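Long-range contact in transcription elongation factor Spt5 (Methanocaldococcus jannaschii, PDB 3LPE), which stimulates transcription elongation as a heterodimer with Spt4, its NGN domain, the part present here, mediating the interaction with RNA polymerase: residues Val15-Gln21 against Pro71-Gly75. Residues are numbered along the deposited sequence; the frame is centred on the assembly and turned at random.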
loop_
_atom_site.group_PDB
_atom_site.type_symbol
_atom_site.label_atom_id
_atom_site.label_comp_id
_atom_site.label_asym_id
_atom_site.label_seq_id
_atom_site.Cartn_x
_atom_site.Cartn_y
_atom_site.Cartn_z
ATOM N N VAL A 15 10.692 3.046 2.104
ATOM C CA VAL A 15 10.762 4.078 3.127
ATOM C C VAL A 15 10.918 3.353 4.475
ATOM O O VAL A 15 10.124 2.487 4.808
ATOM C CB VAL A 15 9.476 4.925 3.144
ATOM C CG1 VAL A 15 9.440 5.844 4.366
ATOM C CG2 VAL A 15 9.378 5.723 1.867
ATOM N N ARG A 16 11.955 3.690 5.226
ATOM C CA ARG A 16 12.181 3.010 6.502
ATOM C C ARG A 16 11.312 3.610 7.593
ATOM O O ARG A 16 11.235 4.808 7.747
ATOM C CB ARG A 16 13.649 3.062 6.900
ATOM C CG ARG A 16 13.920 2.321 8.213
ATOM C CD ARG A 16 15.393 2.279 8.587
ATOM N NE ARG A 16 15.547 1.567 9.864
ATOM C CZ ARG A 16 16.648 1.582 10.612
ATOM N NH1 ARG A 16 17.703 2.279 10.222
ATOM N NH2 ARG A 16 16.676 0.919 11.763
ATOM N N THR A 17 10.653 2.762 8.376
ATOM C CA THR A 17 9.827 3.272 9.442
ATOM C C THR A 17 10.199 2.562 10.715
ATOM O O THR A 17 10.991 1.620 10.686
ATOM C CB THR A 17 8.334 2.991 9.170
ATOM O OG1 THR A 17 8.049 1.610 9.443
ATOM C CG2 THR A 17 7.968 3.336 7.677
ATOM N N MET A 18 9.587 2.984 11.819
ATOM C CA MET A 18 9.638 2.205 13.038
ATOM C C MET A 18 8.912 0.888 12.873
ATOM O O MET A 18 7.846 0.796 12.245
ATOM C CB MET A 18 9.064 2.989 14.219
ATOM C CG MET A 18 9.876 4.246 14.492
ATOM S SD MET A 18 9.199 5.097 15.888
ATOM C CE MET A 18 9.906 4.094 17.211
ATOM N N VAL A 19 9.499 -0.145 13.454
ATOM C CA VAL A 19 8.925 -1.477 13.383
ATOM C C VAL A 19 7.574 -1.476 14.055
ATOM O O VAL A 19 7.429 -0.990 15.172
ATOM C CB VAL A 19 9.872 -2.533 14.014
ATOM C CG1 VAL A 19 9.170 -3.867 14.185
ATOM C CG2 VAL A 19 11.127 -2.681 13.154
ATOM N N GLY A 20 6.569 -2.009 13.365
ATOM C CA GLY A 20 5.239 -2.047 13.939
ATOM C C GLY A 20 4.366 -0.857 13.567
ATOM O O GLY A 20 3.154 -0.880 13.799
ATOM N N GLN A 21 4.963 0.173 12.974
ATOM C CA GLN A 21 4.217 1.340 12.537
ATOM C C GLN A 21 3.952 1.345 11.018
ATOM O O GLN A 21 3.568 2.366 10.453
ATOM C CB GLN A 21 4.979 2.622 12.900
ATOM C CG GLN A 21 5.121 2.830 14.403
ATOM C CD GLN A 21 3.794 3.050 15.065
ATOM O OE1 GLN A 21 2.999 3.867 14.605
ATOM N NE2 GLN A 21 3.535 2.325 16.152
ATOM N N PRO A 71 6.208 11.882 11.332
ATOM C CA PRO A 71 6.792 11.189 12.489
ATOM C C PRO A 71 7.018 9.703 12.202
ATOM O O PRO A 71 6.309 9.098 11.373
ATOM C CB PRO A 71 5.739 11.383 13.591
ATOM C CG PRO A 71 4.953 12.595 13.157
ATOM C CD PRO A 71 4.934 12.550 11.659
ATOM N N ARG A 72 8.034 9.142 12.850
ATOM C CA ARG A 72 8.271 7.705 12.879
ATOM C C ARG A 72 8.775 7.160 11.543
ATOM O O ARG A 72 8.853 5.955 11.325
ATOM C CB ARG A 72 7.031 6.960 13.377
ATOM C CG ARG A 72 6.512 7.472 14.722
ATOM C CD ARG A 72 5.217 6.760 15.145
ATOM N NE ARG A 72 4.647 7.362 16.348
ATOM C CZ ARG A 72 3.517 6.972 16.928
ATOM N NH1 ARG A 72 2.815 5.970 16.419
ATOM N NH2 ARG A 72 3.090 7.587 18.023
ATOM N N VAL A 73 9.159 8.075 10.674
ATOM C CA VAL A 73 9.838 7.718 9.433
ATOM C C VAL A 73 11.317 8.117 9.530
ATOM O O VAL A 73 11.641 9.243 9.890
ATOM C CB VAL A 73 9.182 8.409 8.230
ATOM C CG1 VAL A 73 10.010 8.193 6.992
ATOM C CG2 VAL A 73 7.762 7.864 8.043
ATOM N N ARG A 74 12.198 7.192 9.190
ATOM C CA ARG A 74 13.661 7.432 9.295
ATOM C C ARG A 74 14.284 7.939 8.011
ATOM O O ARG A 74 15.291 8.655 8.041
ATOM C CB ARG A 74 14.373 6.151 9.709
ATOM C CG ARG A 74 15.877 6.336 9.999
ATOM C CD ARG A 74 16.086 7.411 11.082
ATOM N NE ARG A 74 17.506 7.718 11.323
ATOM C CZ ARG A 74 18.227 8.564 10.583
ATOM N NH1 ARG A 74 17.681 9.191 9.540
ATOM N NH2 ARG A 74 19.500 8.779 10.879
ATOM N N GLY A 75 13.711 7.565 6.866
ATOM C CA GLY A 75 14.215 8.069 5.608
ATOM C C GLY A 75 13.922 7.104 4.455
ATOM O O GLY A 75 13.140 6.171 4.603
#
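Three backbone hydrogen bonds join Val15-Gln21 to Pro71-Gly75, an antiparallel strand pairing. Arg16 N donates to Gly75 O (2.8 Å), and Arg16 O accepts from Arg74 N (2.9 Å). Two residues on, Met18 N donates to Arg72 O (3.1 Å). Thr17 and Val73 form a non-hydrogen-bonded pair between these links, so the backbone of Thr17 turns to the opposite side and bonds with Gly51, just ahead of strand 52-57. Past the strand, a type II turn runs from Met18 to Gln21. Gln21 N donates to Met18 O (3.0 Å) and closes it. Thr17 OG1 is a second donor to Met18 O (2.9 Å). Gln21 is the N-cap residue of helix 22-35. Gln21 OE1 accepts from Arg72 NH1 (2.8 Å) and from Asn24 ND2. The Arg72 side chain also passes Met18, with SD of Met18 3.8 Å from CG of Arg72. Val15 CG1 meets Val73 CG1 at 3.6 Å. In this NGN-domain sheet, strand 73-76 is an edge strand within the chain; Val15 and Val73 pack against helices 22-35 and 60-67.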